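Local coordinates for protein PnpC (Pseudomonas putida, PDB 3N9T) that probably cleaves the aromatic ring of hydroxyquinol between its two adjacent hydroxyl groups, using ferric iron and dioxygen, as an intradiol dioxygenase, at residues W152-N157 and V192-P197; R215-H220 and S238-L243. All coordinates share one frame; numbering follows the deposited sequence.

Contact 1 of 2, residues W152-N157 and V192-P197. With FE (Fe (III) ion), chain D.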
loop_
_atom_site.group_PDB
_atom_site.type_symbol
_atom_site.label_atom_id
_atom_site.label_comp_id
_atom_site.label_asym_id
_atom_site.label_seq_id
_atom_site.Cartn_x
_atom_site.Cartn_y
_atom_site.Cartn_z
ATOM N N TRP A 152 -16.344 20.145 17.781
ATOM C CA TRP A 152 -17.315 19.657 16.801
ATOM C C TRP A 152 -17.700 18.190 17.177
ATOM O O TRP A 152 -16.918 17.434 17.819
ATOM C CB TRP A 152 -16.776 19.851 15.351
ATOM C CG TRP A 152 -15.561 19.028 14.921
ATOM C CD1 TRP A 152 -15.553 17.877 14.122
ATOM C CD2 TRP A 152 -14.165 19.275 15.281
ATOM N NE1 TRP A 152 -14.213 17.442 13.949
ATOM C CE2 TRP A 152 -13.369 18.281 14.636
ATOM C CE3 TRP A 152 -13.520 20.271 16.061
ATOM C CZ2 TRP A 152 -11.955 18.195 14.814
ATOM C CZ3 TRP A 152 -12.138 20.210 16.224
ATOM C CH2 TRP A 152 -11.364 19.148 15.612
ATOM N N GLN A 153 -18.910 17.804 16.812
ATOM C CA GLN A 153 -19.430 16.478 17.120
ATOM C C GLN A 153 -20.541 16.140 16.117
ATOM O O GLN A 153 -21.102 17.045 15.462
ATOM C CB GLN A 153 -20.023 16.457 18.526
ATOM C CG GLN A 153 -21.207 17.322 18.775
ATOM C CD GLN A 153 -21.820 17.080 20.177
ATOM O OE1 GLN A 153 -21.400 17.705 21.128
ATOM N NE2 GLN A 153 -22.773 16.141 20.295
ATOM N N THR A 154 -20.865 14.847 15.997
ATOM C CA THR A 154 -21.959 14.433 15.094
ATOM C C THR A 154 -23.285 14.765 15.695
ATOM O O THR A 154 -23.397 14.960 16.911
ATOM C CB THR A 154 -22.025 12.920 14.874
ATOM O OG1 THR A 154 -21.959 12.277 16.147
ATOM C CG2 THR A 154 -20.934 12.442 13.994
ATOM N N ALA A 155 -24.310 14.843 14.835
ATOM C CA ALA A 155 -25.684 14.939 15.331
ATOM C C ALA A 155 -26.152 13.524 15.749
ATOM O O ALA A 155 -25.375 12.559 15.605
ATOM C CB ALA A 155 -26.569 15.499 14.229
ATOM N N ASP A 156 -27.381 13.410 16.269
ATOM C CA ASP A 156 -28.073 12.104 16.450
ATOM C C ASP A 156 -27.976 11.195 15.208
ATOM O O ASP A 156 -27.584 10.030 15.346
ATOM C CB ASP A 156 -29.541 12.286 16.877
ATOM C CG ASP A 156 -29.717 12.515 18.422
ATOM O OD1 ASP A 156 -28.692 12.535 19.186
ATOM O OD2 ASP A 156 -30.908 12.685 18.863
ATOM N N ASN A 157 -28.252 11.716 14.009
ATOM C CA ASN A 157 -28.023 10.938 12.779
ATOM C C ASN A 157 -26.563 10.427 12.532
ATOM O O ASN A 157 -26.277 9.792 11.517
ATOM C CB ASN A 157 -28.605 11.663 11.531
ATOM C CG ASN A 157 -27.736 12.834 11.054
ATOM O OD1 ASN A 157 -26.751 13.183 11.698
ATOM N ND2 ASN A 157 -28.104 13.450 9.920
ATOM N N VAL A 192 -23.352 10.854 20.204
ATOM C CA VAL A 192 -23.718 9.447 19.937
ATOM C C VAL A 192 -22.660 8.737 19.045
ATOM O O VAL A 192 -21.957 9.372 18.240
ATOM C CB VAL A 192 -25.160 9.326 19.336
ATOM C CG1 VAL A 192 -26.199 10.206 20.154
ATOM C CG2 VAL A 192 -25.192 9.844 17.913
ATOM N N CYS A 193 -22.506 7.413 19.247
ATOM C CA CYS A 193 -21.606 6.587 18.398
ATOM C C CYS A 193 -22.123 6.573 16.941
ATOM O O CYS A 193 -23.328 6.779 16.688
ATOM C CB CYS A 193 -21.461 5.181 18.998
ATOM S SG CYS A 193 -23.004 4.299 19.225
ATOM N N TYR A 194 -21.244 6.359 15.977
ATOM C CA TYR A 194 -21.656 6.373 14.580
ATOM C C TYR A 194 -20.659 5.476 13.815
ATOM O O TYR A 194 -19.545 5.298 14.324
ATOM C CB TYR A 194 -21.663 7.811 14.033
ATOM C CG TYR A 194 -20.300 8.511 14.080
ATOM C CD1 TYR A 194 -19.962 9.338 15.143
ATOM C CD2 TYR A 194 -19.383 8.395 13.036
ATOM C CE1 TYR A 194 -18.754 10.024 15.185
ATOM C CE2 TYR A 194 -18.147 9.064 13.075
ATOM C CZ TYR A 194 -17.820 9.882 14.157
ATOM O OH TYR A 194 -16.603 10.604 14.253
ATOM N N PRO A 195 -21.073 4.853 12.662
ATOM C CA PRO A 195 -20.158 3.948 11.964
ATOM C C PRO A 195 -19.356 4.707 10.914
ATOM O O PRO A 195 -19.805 5.738 10.399
ATOM C CB PRO A 195 -21.118 2.950 11.258
ATOM C CG PRO A 195 -22.281 3.895 10.801
ATOM C CD PRO A 195 -22.418 4.872 11.990
ATOM N N ILE A 196 -18.173 4.204 10.608
ATOM C CA ILE A 196 -17.397 4.768 9.516
ATOM C C ILE A 196 -17.917 4.208 8.176
ATOM O O ILE A 196 -18.581 3.167 8.168
ATOM C CB ILE A 196 -15.916 4.452 9.685
ATOM C CG1 ILE A 196 -15.713 2.933 9.553
ATOM C CG2 ILE A 196 -15.350 4.963 11.056
ATOM C CD1 ILE A 196 -14.245 2.630 9.069
ATOM N N PRO A 197 -17.537 4.824 7.040
ATOM C CA PRO A 197 -18.076 4.299 5.749
ATOM C C PRO A 197 -17.646 2.855 5.461
ATOM O O PRO A 197 -16.465 2.483 5.594
ATOM C CB PRO A 197 -17.492 5.263 4.702
ATOM C CG PRO A 197 -16.978 6.482 5.487
ATOM C CD PRO A 197 -16.704 6.034 6.869
HETATM FE FE FE D . -15.538 12.264 15.134
HETATM O O HOH W 1 -14.107 12.216 13.566
#

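Contact 2 of 2, residues R215-H220 and S238-L243. With FE (Fe (III) ion), chain D.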
loop_
_atom_site.group_PDB
_atom_site.type_symbol
_atom_site.label_atom_id
_atom_site.label_comp_id
_atom_site.label_asym_id
_atom_site.label_seq_id
_atom_site.Cartn_x
_atom_site.Cartn_y
_atom_site.Cartn_z
ATOM N N ARG A 215 -17.395 3.908 15.640
ATOM C CA ARG A 215 -16.701 4.712 16.638
ATOM C C ARG A 215 -17.503 4.946 17.918
ATOM O O ARG A 215 -18.696 5.239 17.842
ATOM C CB ARG A 215 -16.336 6.025 16.051
ATOM C CG ARG A 215 -15.562 5.792 14.738
ATOM C CD ARG A 215 -14.387 6.701 14.634
ATOM N NE ARG A 215 -13.525 6.640 15.801
ATOM C CZ ARG A 215 -12.817 7.673 16.209
ATOM N NH1 ARG A 215 -12.866 8.800 15.525
ATOM N NH2 ARG A 215 -12.044 7.590 17.272
ATOM N N PRO A 216 -16.848 4.834 19.082
ATOM C CA PRO A 216 -17.528 5.318 20.296
ATOM C C PRO A 216 -17.847 6.807 20.225
ATOM O O PRO A 216 -17.122 7.569 19.588
ATOM C CB PRO A 216 -16.508 5.094 21.414
ATOM C CG PRO A 216 -15.182 4.956 20.715
ATOM C CD PRO A 216 -15.416 4.518 19.311
ATOM N N ALA A 217 -18.914 7.206 20.927
ATOM C CA ALA A 217 -19.334 8.613 21.011
ATOM C C ALA A 217 -18.212 9.532 21.494
ATOM O O ALA A 217 -17.459 9.185 22.398
ATOM C CB ALA A 217 -20.599 8.729 21.915
ATOM N N HIS A 218 -18.039 10.670 20.824
ATOM C CA HIS A 218 -16.980 11.598 21.213
ATOM C C HIS A 218 -17.260 13.017 20.858
ATOM O O HIS A 218 -18.028 13.283 19.930
ATOM C CB HIS A 218 -15.639 11.230 20.575
ATOM C CG HIS A 218 -15.689 11.098 19.072
ATOM N ND1 HIS A 218 -16.100 9.948 18.443
ATOM C CD2 HIS A 218 -15.349 11.966 18.082
ATOM C CE1 HIS A 218 -16.033 10.125 17.124
ATOM N NE2 HIS A 218 -15.590 11.344 16.877
ATOM N N LEU A 219 -16.483 13.907 21.498
ATOM C CA LEU A 219 -16.504 15.321 21.154
ATOM C C LEU A 219 -15.063 15.668 20.727
ATOM O O LEU A 219 -14.121 15.287 21.434
ATOM C CB LEU A 219 -16.963 16.131 22.391
ATOM C CG LEU A 219 -17.065 17.676 22.310
ATOM C CD1 LEU A 219 -17.967 18.178 21.108
ATOM C CD2 LEU A 219 -17.604 18.217 23.641
ATOM N N HIS A 220 -14.908 16.362 19.588
ATOM C CA HIS A 220 -13.573 16.719 19.049
ATOM C C HIS A 220 -13.182 18.037 19.635
ATOM O O HIS A 220 -14.026 18.891 19.778
ATOM C CB HIS A 220 -13.596 16.889 17.533
ATOM C CG HIS A 220 -13.810 15.605 16.758
ATOM N ND1 HIS A 220 -12.771 14.757 16.433
ATOM C CD2 HIS A 220 -14.939 15.033 16.247
ATOM C CE1 HIS A 220 -13.245 13.717 15.752
ATOM N NE2 HIS A 220 -14.560 13.853 15.631
ATOM N N SER A 238 -17.588 7.949 28.604
ATOM C CA SER A 238 -17.189 6.812 29.473
ATOM C C SER A 238 -18.044 5.560 29.334
ATOM O O SER A 238 -17.619 4.419 29.649
ATOM C CB SER A 238 -17.412 7.224 30.936
ATOM O OG SER A 238 -16.167 7.457 31.464
ATOM N N ASP A 239 -19.266 5.729 28.950
ATOM C CA ASP A 239 -20.062 4.528 29.045
ATOM C C ASP A 239 -20.236 3.750 27.755
ATOM O O ASP A 239 -21.109 2.879 27.678
ATOM C CB ASP A 239 -21.394 4.870 29.759
ATOM C CG ASP A 239 -21.163 5.218 31.247
ATOM O OD1 ASP A 239 -20.396 4.430 31.900
ATOM O OD2 ASP A 239 -21.674 6.287 31.744
ATOM N N ASP A 240 -19.451 4.087 26.731
ATOM C CA ASP A 240 -19.888 3.810 25.353
ATOM C C ASP A 240 -19.637 2.331 25.114
ATOM O O ASP A 240 -18.645 1.812 25.569
ATOM C CB ASP A 240 -19.112 4.680 24.342
ATOM C CG ASP A 240 -19.606 4.515 22.926
ATOM O OD1 ASP A 240 -20.329 5.405 22.425
ATOM O OD2 ASP A 240 -19.279 3.484 22.295
ATOM N N PRO A 241 -20.549 1.640 24.427
ATOM C CA PRO A 241 -20.260 0.205 24.308
ATOM C C PRO A 241 -19.088 -0.145 23.361
ATOM O O PRO A 241 -18.680 -1.288 23.311
ATOM C CB PRO A 241 -21.564 -0.363 23.753
ATOM C CG PRO A 241 -22.203 0.811 22.990
ATOM C CD PRO A 241 -21.787 2.034 23.749
ATOM N N TYR A 242 -18.492 0.850 22.694
ATOM C CA TYR A 242 -17.453 0.610 21.675
ATOM C C TYR A 242 -16.095 1.160 22.078
ATOM O O TYR A 242 -15.150 1.125 21.288
ATOM C CB TYR A 242 -17.865 1.241 20.354
ATOM C CG TYR A 242 -19.093 0.609 19.758
ATOM C CD1 TYR A 242 -19.114 -0.763 19.401
ATOM C CD2 TYR A 242 -20.249 1.370 19.542
ATOM C CE1 TYR A 242 -20.236 -1.350 18.858
ATOM C CE2 TYR A 242 -21.404 0.768 19.043
ATOM C CZ TYR A 242 -21.388 -0.566 18.688
ATOM O OH TYR A 242 -22.546 -1.099 18.124
ATOM N N LEU A 243 -16.003 1.635 23.321
ATOM C CA LEU A 243 -14.800 2.246 23.885
ATOM C C LEU A 243 -13.576 1.376 23.765
ATOM O O LEU A 243 -12.465 1.885 23.541
ATOM C CB LEU A 243 -15.044 2.578 25.368
ATOM C CG LEU A 243 -14.570 3.873 26.040
ATOM C CD1 LEU A 243 -14.706 5.157 25.140
ATOM C CD2 LEU A 243 -15.326 4.038 27.370
HETATM FE FE FE D . -15.538 12.264 15.134
HETATM O O HOH W 1 -14.107 12.216 13.566
#

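Contact 1 of 2, residues W152-N157 and V192-P197
The phenol ring of Tyr194, one of the two tyrosine ligands of the ferric ion, carries the methyl group of Thr154 on one of its faces. Thr154 CG2 stands 3.7 Å from the ring centroid and 26° off the ring normal, a CH-pi contact displaced toward the rim, where CG2 comes to 3.4 Å from Tyr194 CD1. The two side chains cross obliquely. Thr154 takes the rotamer with OG1 in the crowded place between the backbone N and the carbonyl carbon (chi1 48°), which leaves CG2 beside the backbone N and directed at the ring. Tyr194 CG also occupies the crowded position, at chi1 60°. From there the ring reaches in toward the metal, and Tyr194 OH binds FE at 2.2 Å, with the iron close to the plane of the ring at its edge. The methyl would limit tilting of the ligand toward that side. Farther out, Val192 packs against the loop at Ala155 and Asp156. Its CG2 lies 3.5 Å from Asp156 O and also near Ala155 O, while CG1 meets the carboxylate atom OD1 of Asp156, the two side chains crossing at about a right angle. This outer part is apolar carbon against carbonyl and carboxylate oxygens. Tyr160, His218 and His220 complete the protein ligands of the iron. The segment 152-157 leaves the end of strand 148-152, whereas Tyr194 sits on the short strand 194-195, which pairs antiparallel with strand 214-224; beyond it, Ile196 and Pro197 pack on helix 74-81.

Contact 2 of 2, residues R215-H220 and S238-L243
The pyrrolidine ring of Pro216 lies over the turn formed by Asp240 to Leu243, its CB 4.2 Å from Tyr242 CB and 4.1 Å from Leu243 CD1. This is a type I beta turn that opens with an Asx turn: Asp240 OD2, through its anti lone pair, accepts from Tyr242 N at 2.8 Å. Asp240 CG stands anti to the backbone N (chi1 -175°), which directs the carboxylate at the other segment, so that one group ties the turn internally and also holds its neighbour. Its second oxygen, OD1, accepts from Ala217 N at 2.7 Å along a nearly straight line, with the N-H approaching from well above the carboxylate plane. Pro216 CB is meanwhile pressed to 3.3 Å from Asp240 OD2. The turn lies beyond the end of strand 231-237, an antiparallel neighbour of strand 214-224, and Tyr242 stacks its ring on Trp214 at the start of the latter. Farther along, His218 and His220 bind the iron through NE2, and His218 CD2 lies above one face of the His220 ring, toward its rim. Asp240 thus stands one step behind the second shell: it holds Ala217 N, in the same peptide group as Pro216 O, which would steady the carbonyl that orients His218. His218 ND1 donates in its ring plane to Pro216 O at 2.8 Å, with an N-H...O angle of 173°.

In the fold
Contacts 1 and 2 lie with their centres about 10 Å apart and meet at one ferric site, contact 1 supplying Tyr194 and contact 2 His218 and His220, from neighbouring strands of one sheet. Tyr194 OH and His218 NE2, 2.9 Å apart, are adjacent ligands on the iron; water 1, 2.1 Å from FE, is shared by both contacts. Two probable backbone hydrogen bonds join the pair: Tyr194 O with Arg215 N and Trp152 O with His220 N, both 2.9 Å. Trp152 also stacks on the His220 ring. With Tyr160, this gives the two-tyrosine, two-histidine site of intradiol dioxygenases. A citrate, probably from the crystallisation liquor, sits beside Tyr194 and Arg215, perhaps marking the substrate pocket.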